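Local coordinates for citrate lyase subunit beta-like protein (Mycobacterium tuberculosis H37Rv, PDB 6CHU) that is a magnesium-dependent lyase of the HpcH/HpaI aldolase family, a bifunctional enzyme of itaconate dissimilation and leucine catabolism, at residues G139-G143 / V170-I174; M9-A13 / F181-A185. All coordinates share one frame; numbering follows the deposited sequence.

Contact 1 of 2, residues G139-G143 / V170-I174; sequences GMMWG and VRSTI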
loop_
_atom_site.group_PDB
_atom_site.type_symbol
_atom_site.label_atom_id
_atom_site.label_comp_id
_atom_site.label_asym_id
_atom_site.label_seq_id
_atom_site.Cartn_x
_atom_site.Cartn_y
_atom_site.Cartn_z
ATOM N N GLY A 139 -17.572 -0.971 -10.731
ATOM C CA GLY A 139 -17.231 -0.390 -9.443
ATOM C C GLY A 139 -16.418 -1.348 -8.608
ATOM O O GLY A 139 -16.444 -2.567 -8.819
ATOM N N MET A 140 -15.684 -0.779 -7.645
ATOM C CA MET A 140 -14.938 -1.538 -6.652
ATOM C C MET A 140 -15.394 -1.098 -5.272
ATOM O O MET A 140 -15.493 0.107 -5.006
ATOM C CB MET A 140 -13.427 -1.320 -6.765
ATOM C CG MET A 140 -12.812 -1.609 -8.139
ATOM S SD MET A 140 -12.691 -3.389 -8.414
ATOM C CE MET A 140 -11.377 -3.820 -7.273
ATOM N N MET A 141 -15.656 -2.070 -4.411
ATOM C CA MET A 141 -15.945 -1.852 -3.002
ATOM C C MET A 141 -14.937 -2.648 -2.186
ATOM O O MET A 141 -14.314 -3.592 -2.683
ATOM C CB MET A 141 -17.386 -2.287 -2.669
ATOM C CG MET A 141 -17.871 -1.909 -1.283
ATOM S SD MET A 141 -19.544 -2.548 -1.076
ATOM C CE MET A 141 -19.712 -2.332 0.697
ATOM N N TRP A 142 -14.781 -2.288 -0.914
ATOM C CA TRP A 142 -13.986 -3.117 -0.029
ATOM C C TRP A 142 -14.782 -3.412 1.233
ATOM O O TRP A 142 -15.763 -2.733 1.552
ATOM C CB TRP A 142 -12.626 -2.473 0.294
ATOM C CG TRP A 142 -12.703 -1.301 1.224
ATOM C CD1 TRP A 142 -13.207 -0.064 0.955
ATOM C CD2 TRP A 142 -12.248 -1.271 2.574
ATOM N NE1 TRP A 142 -13.097 0.748 2.067
ATOM C CE2 TRP A 142 -12.513 0.027 3.077
ATOM C CE3 TRP A 142 -11.635 -2.211 3.410
ATOM C CZ2 TRP A 142 -12.200 0.404 4.380
ATOM C CZ3 TRP A 142 -11.311 -1.835 4.710
ATOM C CH2 TRP A 142 -11.593 -0.533 5.182
ATOM N N GLY A 143 -14.389 -4.487 1.918
ATOM C CA GLY A 143 -15.090 -4.893 3.127
ATOM C C GLY A 143 -14.138 -5.244 4.251
ATOM O O GLY A 143 -13.390 -6.221 4.150
ATOM N N VAL A 170 -5.908 -1.704 2.292
ATOM C CA VAL A 170 -6.834 -2.237 1.286
ATOM C C VAL A 170 -7.801 -1.158 0.807
ATOM O O VAL A 170 -8.154 -1.099 -0.384
ATOM C CB VAL A 170 -7.565 -3.466 1.858
ATOM C CG1 VAL A 170 -8.719 -3.905 0.945
ATOM C CG2 VAL A 170 -6.566 -4.618 2.078
ATOM N N ARG A 171 -8.243 -0.281 1.719
ATOM C CA ARG A 171 -9.086 0.851 1.331
ATOM C C ARG A 171 -8.438 1.688 0.230
ATOM O O ARG A 171 -9.061 1.979 -0.797
ATOM C CB ARG A 171 -9.358 1.716 2.556
ATOM C CG ARG A 171 -10.364 2.836 2.345
ATOM C CD ARG A 171 -10.461 3.599 3.661
ATOM N NE ARG A 171 -11.620 4.473 3.752
ATOM C CZ ARG A 171 -11.775 5.379 4.718
ATOM N NH1 ARG A 171 -10.819 5.533 5.635
ATOM N NH2 ARG A 171 -12.870 6.136 4.765
ATOM N N SER A 172 -7.191 2.112 0.447
ATOM C CA SER A 172 -6.460 2.865 -0.571
ATOM C C SER A 172 -6.249 2.039 -1.831
ATOM O O SER A 172 -6.349 2.564 -2.951
ATOM C CB SER A 172 -5.113 3.338 -0.017
ATOM O OG SER A 172 -5.294 4.251 1.057
ATOM N N THR A 173 -5.928 0.751 -1.676
ATOM C CA THR A 173 -5.750 -0.118 -2.838
ATOM C C THR A 173 -6.985 -0.105 -3.734
ATOM O O THR A 173 -6.880 0.017 -4.962
ATOM C CB THR A 173 -5.434 -1.545 -2.377
ATOM O OG1 THR A 173 -4.194 -1.551 -1.655
ATOM C CG2 THR A 173 -5.323 -2.490 -3.574
ATOM N N ILE A 174 -8.167 -0.227 -3.135
ATOM C CA ILE A 174 -9.407 -0.314 -3.910
ATOM C C ILE A 174 -9.755 1.026 -4.542
ATOM O O ILE A 174 -10.218 1.082 -5.688
ATOM C CB ILE A 174 -10.543 -0.850 -3.010
ATOM C CG1 ILE A 174 -10.712 -2.342 -3.261
ATOM C CG2 ILE A 174 -11.873 -0.096 -3.215
ATOM C CD1 ILE A 174 -9.496 -3.119 -2.973
#

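Contact 2 of 2, residues M9-A13 / F181-A185; sequences MNLRA and FGRLA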
loop_
_atom_site.group_PDB
_atom_site.type_symbol
_atom_site.label_atom_id
_atom_site.label_comp_id
_atom_site.label_asym_id
_atom_site.label_seq_id
_atom_site.Cartn_x
_atom_site.Cartn_y
_atom_site.Cartn_z
ATOM N N MET A 9 -26.487 1.127 -15.908
ATOM C CA MET A 9 -27.047 2.044 -14.927
ATOM C C MET A 9 -26.210 3.312 -14.891
ATOM O O MET A 9 -24.988 3.266 -15.058
ATOM C CB MET A 9 -27.089 1.419 -13.527
ATOM C CG MET A 9 -27.878 0.124 -13.428
ATOM S SD MET A 9 -27.638 -0.628 -11.803
ATOM C CE MET A 9 -28.572 0.484 -10.756
ATOM N N ASN A 10 -26.869 4.449 -14.683
ATOM C CA ASN A 10 -26.151 5.703 -14.472
ATOM C C ASN A 10 -25.899 5.861 -12.973
ATOM O O ASN A 10 -26.512 6.671 -12.274
ATOM C CB ASN A 10 -26.929 6.876 -15.051
ATOM C CG ASN A 10 -26.052 8.094 -15.280
ATOM O OD1 ASN A 10 -25.030 8.272 -14.612
ATOM N ND2 ASN A 10 -26.444 8.935 -16.231
ATOM N N LEU A 11 -24.972 5.037 -12.481
ATOM C CA LEU A 11 -24.706 5.002 -11.047
ATOM C C LEU A 11 -24.111 6.310 -10.546
ATOM O O LEU A 11 -24.403 6.730 -9.418
ATOM C CB LEU A 11 -23.781 3.831 -10.718
ATOM C CG LEU A 11 -24.335 2.434 -10.992
ATOM C CD1 LEU A 11 -23.299 1.369 -10.654
ATOM C CD2 LEU A 11 -25.626 2.199 -10.225
ATOM N N ARG A 12 -23.281 6.970 -11.361
ATOM C CA ARG A 12 -22.752 8.272 -10.966
ATOM C C ARG A 12 -23.849 9.318 -10.841
ATOM O O ARG A 12 -23.705 10.271 -10.066
ATOM C CB ARG A 12 -21.684 8.733 -11.957
ATOM C CG ARG A 12 -20.368 8.016 -11.772
ATOM C CD ARG A 12 -19.349 8.370 -12.831
ATOM N NE ARG A 12 -18.117 7.618 -12.612
ATOM C CZ ARG A 12 -17.874 6.416 -13.127
ATOM N NH1 ARG A 12 -18.775 5.826 -13.904
ATOM N NH2 ARG A 12 -16.727 5.803 -12.869
ATOM N N ALA A 13 -24.953 9.161 -11.577
ATOM C CA ALA A 13 -26.051 10.112 -11.450
ATOM C C ALA A 13 -26.762 9.975 -10.111
ATOM O O ALA A 13 -27.318 10.956 -9.605
ATOM C CB ALA A 13 -27.049 9.935 -12.595
ATOM N N PHE A 181 -9.096 2.638 -13.529
ATOM C CA PHE A 181 -9.833 2.051 -14.646
ATOM C C PHE A 181 -11.221 2.664 -14.807
ATOM O O PHE A 181 -12.084 2.092 -15.482
ATOM C CB PHE A 181 -9.878 0.536 -14.479
ATOM C CG PHE A 181 -8.516 -0.084 -14.577
ATOM C CD1 PHE A 181 -7.917 -0.258 -15.822
ATOM C CD2 PHE A 181 -7.798 -0.407 -13.433
ATOM C CE1 PHE A 181 -6.637 -0.786 -15.926
ATOM C CE2 PHE A 181 -6.521 -0.943 -13.529
ATOM C CZ PHE A 181 -5.941 -1.133 -14.768
ATOM N N GLY A 182 -11.425 3.853 -14.248
ATOM C CA GLY A 182 -12.663 4.586 -14.442
ATOM C C GLY A 182 -13.870 3.985 -13.755
ATOM O O GLY A 182 -15.002 4.226 -14.191
ATOM N N ARG A 183 -13.665 3.212 -12.693
ATOM C CA ARG A 183 -14.772 2.558 -12.002
ATOM C C ARG A 183 -15.246 3.403 -10.828
ATOM O O ARG A 183 -14.510 4.244 -10.299
ATOM C CB ARG A 183 -14.365 1.172 -11.498
ATOM C CG ARG A 183 -13.524 0.337 -12.490
ATOM C CD ARG A 183 -14.206 0.185 -13.851
ATOM N NE ARG A 183 -13.585 -0.891 -14.616
ATOM C CZ ARG A 183 -13.771 -1.084 -15.919
ATOM N NH1 ARG A 183 -14.537 -0.245 -16.612
ATOM N NH2 ARG A 183 -13.176 -2.103 -16.537
ATOM N N LEU A 184 -16.493 3.167 -10.414
ATOM C CA LEU A 184 -16.970 3.740 -9.160
ATOM C C LEU A 184 -16.174 3.175 -7.993
ATOM O O LEU A 184 -15.825 1.993 -7.980
ATOM C CB LEU A 184 -18.446 3.419 -8.942
ATOM C CG LEU A 184 -19.582 4.273 -9.484
ATOM C CD1 LEU A 184 -20.854 3.805 -8.804
ATOM C CD2 LEU A 184 -19.360 5.730 -9.201
ATOM N N ALA A 185 -15.913 4.015 -6.987
ATOM C CA ALA A 185 -15.251 3.577 -5.762
ATOM C C ALA A 185 -16.242 3.656 -4.608
ATOM O O ALA A 185 -16.774 4.733 -4.322
ATOM C CB ALA A 185 -14.017 4.432 -5.458
#

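Contact 1 of 2, residues G139-G143 / V170-I174
Trp142 and Arg171 make the main side-chain contact between strand 137-142 and helix 165-180 of this TIM barrel. The helix belongs to the beta-alpha-beta crossover that leads to strand 184-187. The axes of the segments 139-142 and 170-174 run antiparallel (178°), 8.3 Å apart at closest approach.

Arg171 CB lies over one face of the indole, offset toward its rim. It makes a CH-pi contact 3.9 Å from the centroid of the six-membered ring of Trp142. Next along the chain, Arg171 CG comes within 3.5 Å of Trp142 NE1. The guanidinium meets the ring obliquely, its plane 38° from that of the indole. Trp142 CG sits between the backbone N and the carbonyl carbon (chi1 73°), which brings the indole across the Arg171 side chain. Val170 CG1 meets the ring obliquely at CE3, at 4.2 Å.

One turn further on, Ile174 points toward the strand and packs against it. Its CG1 packs on Trp142 CB at 4.0 Å, and its CG2 lies 4.1 Å from Met140 CB. Val119 and Ala128 also touch Ile174.

Tyr163 meets the Trp142 ring edge-to-face. The polar ends are held by Asp187: its OD1 is hydrogen-bonded to Trp142 NE1, and its OD2 forms a salt bridge with Arg171 NH2.

Contact 2 of 2, residues M9-A13 / F181-A185
Gly182 receives the guanidinium of Arg12, and Leu184 packs against both Leu11 and Arg12. The contact lies at the N-terminal end of the TIM barrel strands. Here the loop before strand 17-22 meets the turn between helix 165-180 and strand 184-187.

Gly182 is the C-prime residue of a Schellman motif that ends the helix. Its positive phi (70°) belongs to that turn. In the motif, Arg183 N bonds to Ala178 O. The carbonyl of Gly182 is the acceptor for Arg12: Arg12 NH2 donates to Gly182 O over 2.7 Å. The bond is short but bent, with 130° at the hydrogen. The donor stands above the carbonyl plane, 53° out of it. The long side chain of Arg12 is extended from CG to NE, and this lets it span the distance from the loop.

Arg183 plays a smaller part. Its carbonyl carbon lies 3.5 Å from Arg12 NH2, while its CB points away from the loop. Its NE is hydrogen-bonded to Ala132 O of helix 128-133.

Leu184 begins the strand and carries the apolar part of the contact. Its backbone is hydrogen-bonded to Val138 of the neighbouring strand, which fixes the root of the side chain. Trp18 of strand 17-22 touches both Leu184 and Leu11. The two methyl branches divide the work. CD2 of Leu184 reaches Arg12 CG at 3.6 Å and also lies over one guanidinium face, offset toward the rim. CD1 of Leu184 meets Leu11 CB at 3.5 Å, tighter than usual for two carbons.

Contact 1 and contact 2 have centres 14 Å apart. Both reach the barrel sheet, in which strands 137-142 and 184-187 are neighbours. Met140 N and Leu184 O, at 2.8 Å, probably form a hydrogen bond. Helix 165-180 supplies one side of contact 1 and ends in the turn of contact 2. Contact 1 is nearer the active site. The side chain of Met141 is about 8 Å from a bound magnesium ion, and that of Trp142 about 6 Å from that of Glu120, which binds magnesium together with Asp146. The Arg171 side chain lies about 3 Å from an acetate ion, probably from the crystallisation liquor. Contact 2 lies away from these sites.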